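Long-range contacts in putative Killer protein (Pseudomonas putida, PDB 6F8S), which acts as the toxin GraT of the HigBA-type toxin-antitoxin pair GraTA, and is probably a RelE-like ribonuclease that cleaves mRNA: residues Val34-Lys38 and Ser71-Asn75; Gly56-Glu60 and Arg79-Thr83. Residue numbers count along the deposited sequence, not the author numbering.

Along the chain the four segments alternate, Val34-Lys38, Gly56-Glu60, Ser71-Asn75, Arg79-Thr83, so contacts 1 and 2 interlock, their centres about 8 Å apart. Contact 1 sets helix 31-44 against the end of strand 69-73; contact 2 sets the loop after helix 49-52 against strand 79-85, the antiparallel neighbour of 69-73 in the same sheet. They touch directly: Arg73 N lies 2.7 Å from Asn57 O, and Ser71 OG 2.9 Å from Arg79 NH1, both probable hydrogen bonds. Helix, loop and sheet thus close into one compact RelE-like unit, and the helix and loop segments both reach the antitoxin chain.

Contact 1 (Val34-Lys38 and Ser71-Asn75); sequences VAERK and SIRVN
In this RelE-like toxin a helix packs against an antiparallel sheet, and here the first half of helix 31-44 meets the end of strand 69-73 and the turn that follows. Residues Val34-Lys38 are regular alpha helix, with Lys38 N bonded to Val34 O at 2.9 Å. Ser71-Arg73 are extended, and the backbone turns at Val74 (phi/psi -97/-50). The closest CA pair is Ala35 and Val74, 6.2 Å apart, and the two segments together bury 241 Å².

Ser71 lies beyond reach of the helix. Ile72 points toward the helix in a p,t rotamer, bringing its CD1 to 3.8 Å from Lys38 CD. Arg73 gives its backbone carbonyl: Lys38, bent at the start by an m,m rotamer and then extended t,t, carries NZ to within 2.9 Å of Arg73 O, a hydrogen bond. The same ammonium bonds to Asn57 OD1 and forms a salt bridge with Glu18 of the antitoxin chain, so the buried charge ties helix, strand, loop and antitoxin together. Glu36 and Arg37, out of reach of Ser71-Asn75, face the antitoxin chain instead, Glu36 pairing with its Arg7 and Arg37 with its Glu13 and Glu18.

Val74, just past the strand end, is the residue of Ser71-Asn75 most covered by the helix. Its CG1 (chi1 t) lies 4.0 Å from Val34 CG1, Val34 also being t, while Val74 CG2 sits 4.2 Å from Lys38 CG. Val34 CG1 also packs on the carbonyl, 3.3 Å from Val74 O.

Contact 2 (Gly56-Glu60 and Arg79-Thr83); sequences GNRLE and RLCFT
Gly56 and Asn57 finish a 3-10 turn, Arg58 adopts left-handed backbone angles (40/56), and Leu59 and Glu60 run extended; Arg79-Thr83 is beta strand. The directions from CA 57 to 60 and CA 79 to 82 differ by 68°, and no backbone pairing spans the 9.3 Å between Asn57 CA and Arg79 CA.

Arg79 fills that gap. Its CA-to-CB bond points toward the loop, and the m,t,t rotamer carries the guanidinium to it: Arg79 NH2 donates to Arg58 O at 3.0 Å, NH1 weakly at 3.4 Å. Arg58 NH1 lies 3.3 Å from Arg79 NH2, two donors without a hydrogen bond; Glu60 OE2 bridges both arginines, 2.5 Å from Arg58 NH2 and, purely electrostatically, 3.4 Å from Arg79 NH2. Leu59 CD1 meets Phe82 CZ at 4.3 Å.

The loop leading into strand 69-73 is thus tied to the RelE-like sheet's central strand. Arg79 NH1 bonds to Ser71 OG, Asn57 ND2 to Leu51 O of helix 49-52, and Asn57 OD1 to Lys38 NZ of helix 31-44.

Contact 1 (Val34-Lys38 and Ser71-Asn75)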
loop_
_atom_site.group_PDB
_atom_site.type_symbol
_atom_site.label_atom_id
_atom_site.label_comp_id
_atom_site.label_asym_id
_atom_site.label_seq_id
_atom_site.Cartn_x
_atom_site.Cartn_y
_atom_site.Cartn_z
ATOM N N VAL B 34 4.440 -21.663 -1.042
ATOM C CA VAL B 34 4.165 -21.282 0.338
ATOM C C VAL B 34 5.158 -20.204 0.788
ATOM O O VAL B 34 4.775 -19.206 1.405
ATOM C CB VAL B 34 4.234 -22.515 1.276
ATOM C CG1 VAL B 34 4.181 -22.096 2.758
ATOM C CG2 VAL B 34 3.110 -23.486 0.947
ATOM N N ALA B 35 6.427 -20.397 0.450
ATOM C CA ALA B 35 7.468 -19.422 0.767
ATOM C C ALA B 35 7.160 -18.073 0.157
ATOM O O ALA B 35 7.380 -17.035 0.765
ATOM C CB ALA B 35 8.829 -19.917 0.268
ATOM N N GLU B 36 6.677 -18.101 -1.073
ATOM C CA GLU B 36 6.375 -16.885 -1.795
ATOM C C GLU B 36 5.280 -16.119 -1.119
ATOM O O GLU B 36 5.271 -14.906 -1.115
ATOM C CB GLU B 36 5.966 -17.214 -3.212
ATOM C CG GLU B 36 7.149 -17.695 -4.018
ATOM C CD GLU B 36 6.771 -18.125 -5.406
ATOM O OE1 GLU B 36 5.722 -18.810 -5.539
ATOM O OE2 GLU B 36 7.516 -17.778 -6.343
ATOM N N ARG B 37 4.348 -16.876 -0.568
ATOM C CA ARG B 37 3.207 -16.338 0.099
ATOM C C ARG B 37 3.595 -15.744 1.455
ATOM O O ARG B 37 3.096 -14.673 1.851
ATOM C CB ARG B 37 2.162 -17.429 0.257
ATOM C CG ARG B 37 0.859 -16.936 0.822
ATOM C CD ARG B 37 -0.272 -17.929 0.564
ATOM N NE ARG B 37 -0.028 -19.195 1.245
ATOM C CZ ARG B 37 0.027 -20.376 0.636
ATOM N NH1 ARG B 37 -0.158 -20.449 -0.672
ATOM N NH2 ARG B 37 0.256 -21.483 1.335
ATOM N N LYS B 38 4.477 -16.443 2.171
ATOM C CA LYS B 38 4.970 -15.964 3.464
ATOM C C LYS B 38 5.754 -14.672 3.273
ATOM O O LYS B 38 5.550 -13.691 4.024
ATOM C CB LYS B 38 5.840 -17.029 4.149
ATOM C CG LYS B 38 5.135 -18.352 4.361
ATOM C CD LYS B 38 4.185 -18.293 5.524
ATOM C CE LYS B 38 3.211 -19.457 5.497
ATOM N NZ LYS B 38 2.518 -19.626 6.811
ATOM N N SER B 71 9.126 -16.054 14.477
ATOM C CA SER B 71 9.204 -16.884 13.290
ATOM C C SER B 71 7.829 -17.386 12.866
ATOM O O SER B 71 6.934 -17.574 13.704
ATOM C CB SER B 71 10.154 -18.063 13.520
ATOM O OG SER B 71 9.539 -19.012 14.357
ATOM N N ILE B 72 7.669 -17.592 11.560
ATOM C CA ILE B 72 6.443 -18.151 11.033
ATOM C C ILE B 72 6.739 -19.462 10.315
ATOM O O ILE B 72 7.797 -19.638 9.706
ATOM C CB ILE B 72 5.723 -17.161 10.099
ATOM C CG1 ILE B 72 6.638 -16.718 8.975
ATOM C CG2 ILE B 72 5.220 -15.916 10.883
ATOM C CD1 ILE B 72 5.931 -15.886 7.945
ATOM N N ARG B 73 5.810 -20.402 10.429
ATOM C CA ARG B 73 5.948 -21.699 9.797
ATOM C C ARG B 73 5.885 -21.566 8.280
ATOM O O ARG B 73 4.975 -20.930 7.758
ATOM C CB ARG B 73 4.845 -22.637 10.300
ATOM C CG ARG B 73 4.954 -24.102 9.846
ATOM C CD ARG B 73 4.001 -24.989 10.655
ATOM N NE ARG B 73 4.139 -26.410 10.346
ATOM C CZ ARG B 73 3.576 -27.011 9.299
ATOM N NH1 ARG B 73 2.839 -26.312 8.445
ATOM N NH2 ARG B 73 3.758 -28.311 9.095
ATOM N N VAL B 74 6.861 -22.138 7.581
ATOM C CA VAL B 74 6.754 -22.359 6.136
ATOM C C VAL B 74 6.286 -23.804 5.895
ATOM O O VAL B 74 5.344 -24.047 5.140
ATOM C CB VAL B 74 8.095 -22.105 5.395
ATOM C CG1 VAL B 74 8.010 -22.587 3.948
ATOM C CG2 VAL B 74 8.467 -20.632 5.433
ATOM N N ASN B 75 6.960 -24.760 6.539
ATOM C CA ASN B 75 6.425 -26.109 6.696
ATOM C C ASN B 75 6.973 -26.744 7.973
ATOM O O ASN B 75 7.491 -26.036 8.846
ATOM C CB ASN B 75 6.719 -26.986 5.462
ATOM C CG ASN B 75 8.216 -27.161 5.163
ATOM O OD1 ASN B 75 9.091 -27.032 6.029
ATOM N ND2 ASN B 75 8.506 -27.478 3.914
#

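Contact 2 (Gly56-Glu60 and Arg79-Thr83)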
loop_
_atom_site.group_PDB
_atom_site.type_symbol
_atom_site.label_atom_id
_atom_site.label_comp_id
_atom_site.label_asym_id
_atom_site.label_seq_id
_atom_site.Cartn_x
_atom_site.Cartn_y
_atom_site.Cartn_z
ATOM N N GLY B 56 -2.171 -20.201 9.945
ATOM C CA GLY B 56 -1.165 -20.807 9.089
ATOM C C GLY B 56 0.267 -20.350 9.347
ATOM O O GLY B 56 1.206 -21.008 8.919
ATOM N N ASN B 57 0.446 -19.219 10.030
ATOM C CA ASN B 57 1.790 -18.742 10.336
ATOM C C ASN B 57 2.376 -19.419 11.547
ATOM O O ASN B 57 3.598 -19.477 11.679
ATOM C CB ASN B 57 1.800 -17.233 10.562
ATOM C CG ASN B 57 1.959 -16.466 9.281
ATOM O OD1 ASN B 57 2.041 -17.052 8.200
ATOM N ND2 ASN B 57 1.971 -15.138 9.384
ATOM N N ARG B 58 1.496 -19.919 12.423
ATOM C CA ARG B 58 1.885 -20.502 13.711
ATOM C C ARG B 58 3.012 -19.690 14.341
ATOM O O ARG B 58 4.072 -20.221 14.640
ATOM C CB ARG B 58 2.309 -21.970 13.542
ATOM C CG ARG B 58 1.605 -22.952 14.472
ATOM C CD ARG B 58 2.274 -24.331 14.436
ATOM N NE ARG B 58 3.196 -24.547 15.556
ATOM C CZ ARG B 58 4.372 -25.178 15.475
ATOM N NH1 ARG B 58 4.812 -25.691 14.317
ATOM N NH2 ARG B 58 5.118 -25.303 16.569
ATOM N N LEU B 59 2.775 -18.390 14.514
ATOM C CA LEU B 59 3.807 -17.472 14.990
ATOM C C LEU B 59 4.365 -17.897 16.351
ATOM O O LEU B 59 3.616 -18.260 17.261
ATOM C CB LEU B 59 3.267 -16.038 15.073
ATOM C CG LEU B 59 4.336 -15.002 15.430
ATOM C CD1 LEU B 59 5.371 -14.941 14.338
ATOM C CD2 LEU B 59 3.771 -13.618 15.646
ATOM N N GLU B 60 5.689 -17.864 16.472
ATOM C CA GLU B 60 6.366 -18.172 17.729
ATOM C C GLU B 60 7.491 -17.181 17.987
ATOM O O GLU B 60 7.896 -16.451 17.090
ATOM C CB GLU B 60 6.889 -19.614 17.717
ATOM C CG GLU B 60 5.761 -20.625 17.592
ATOM C CD GLU B 60 6.227 -22.049 17.416
ATOM O OE1 GLU B 60 7.455 -22.281 17.310
ATOM O OE2 GLU B 60 5.346 -22.940 17.365
ATOM N N ARG B 79 11.281 -22.508 8.860
ATOM C CA ARG B 79 10.632 -21.321 9.379
ATOM C C ARG B 79 11.385 -20.059 8.991
ATOM O O ARG B 79 12.616 -20.035 8.978
ATOM C CB ARG B 79 10.521 -21.394 10.897
ATOM C CG ARG B 79 9.380 -22.260 11.365
ATOM C CD ARG B 79 9.364 -22.397 12.876
ATOM N NE ARG B 79 8.046 -22.849 13.296
ATOM C CZ ARG B 79 7.069 -22.037 13.692
ATOM N NH1 ARG B 79 7.266 -20.726 13.758
ATOM N NH2 ARG B 79 5.895 -22.540 14.033
ATOM N N LEU B 80 10.628 -19.004 8.696
ATOM C CA LEU B 80 11.192 -17.668 8.521
ATOM C C LEU B 80 11.346 -16.963 9.864
ATOM O O LEU B 80 10.364 -16.708 10.523
ATOM C CB LEU B 80 10.310 -16.838 7.590
ATOM C CG LEU B 80 10.431 -17.257 6.128
ATOM C CD1 LEU B 80 9.210 -16.839 5.341
ATOM C CD2 LEU B 80 11.704 -16.665 5.516
ATOM N N CYS B 81 12.584 -16.682 10.264
ATOM C CA CYS B 81 12.884 -15.849 11.437
ATOM C C CYS B 81 12.992 -14.392 11.007
ATOM O O CYS B 81 13.396 -14.104 9.881
ATOM C CB CYS B 81 14.194 -16.284 12.126
ATOM S SG CYS B 81 14.019 -17.278 13.645
ATOM N N PHE B 82 12.638 -13.478 11.907
ATOM C CA PHE B 82 12.732 -12.038 11.633
ATOM C C PHE B 82 12.590 -11.210 12.906
ATOM O O PHE B 82 12.111 -11.696 13.944
ATOM C CB PHE B 82 11.653 -11.595 10.637
ATOM C CG PHE B 82 10.247 -11.740 11.175
ATOM C CD1 PHE B 82 9.542 -12.921 11.008
ATOM C CD2 PHE B 82 9.645 -10.707 11.869
ATOM C CE1 PHE B 82 8.250 -13.059 11.522
ATOM C CE2 PHE B 82 8.363 -10.844 12.380
ATOM C CZ PHE B 82 7.668 -12.025 12.205
ATOM N N THR B 83 12.976 -9.944 12.804
ATOM C CA THR B 83 12.704 -8.999 13.870
ATOM C C THR B 83 11.638 -7.982 13.448
ATOM O O THR B 83 11.684 -7.412 12.352
ATOM C CB THR B 83 13.967 -8.251 14.307
ATOM O OG1 THR B 83 15.068 -9.169 14.367
ATOM C CG2 THR B 83 13.740 -7.579 15.678
#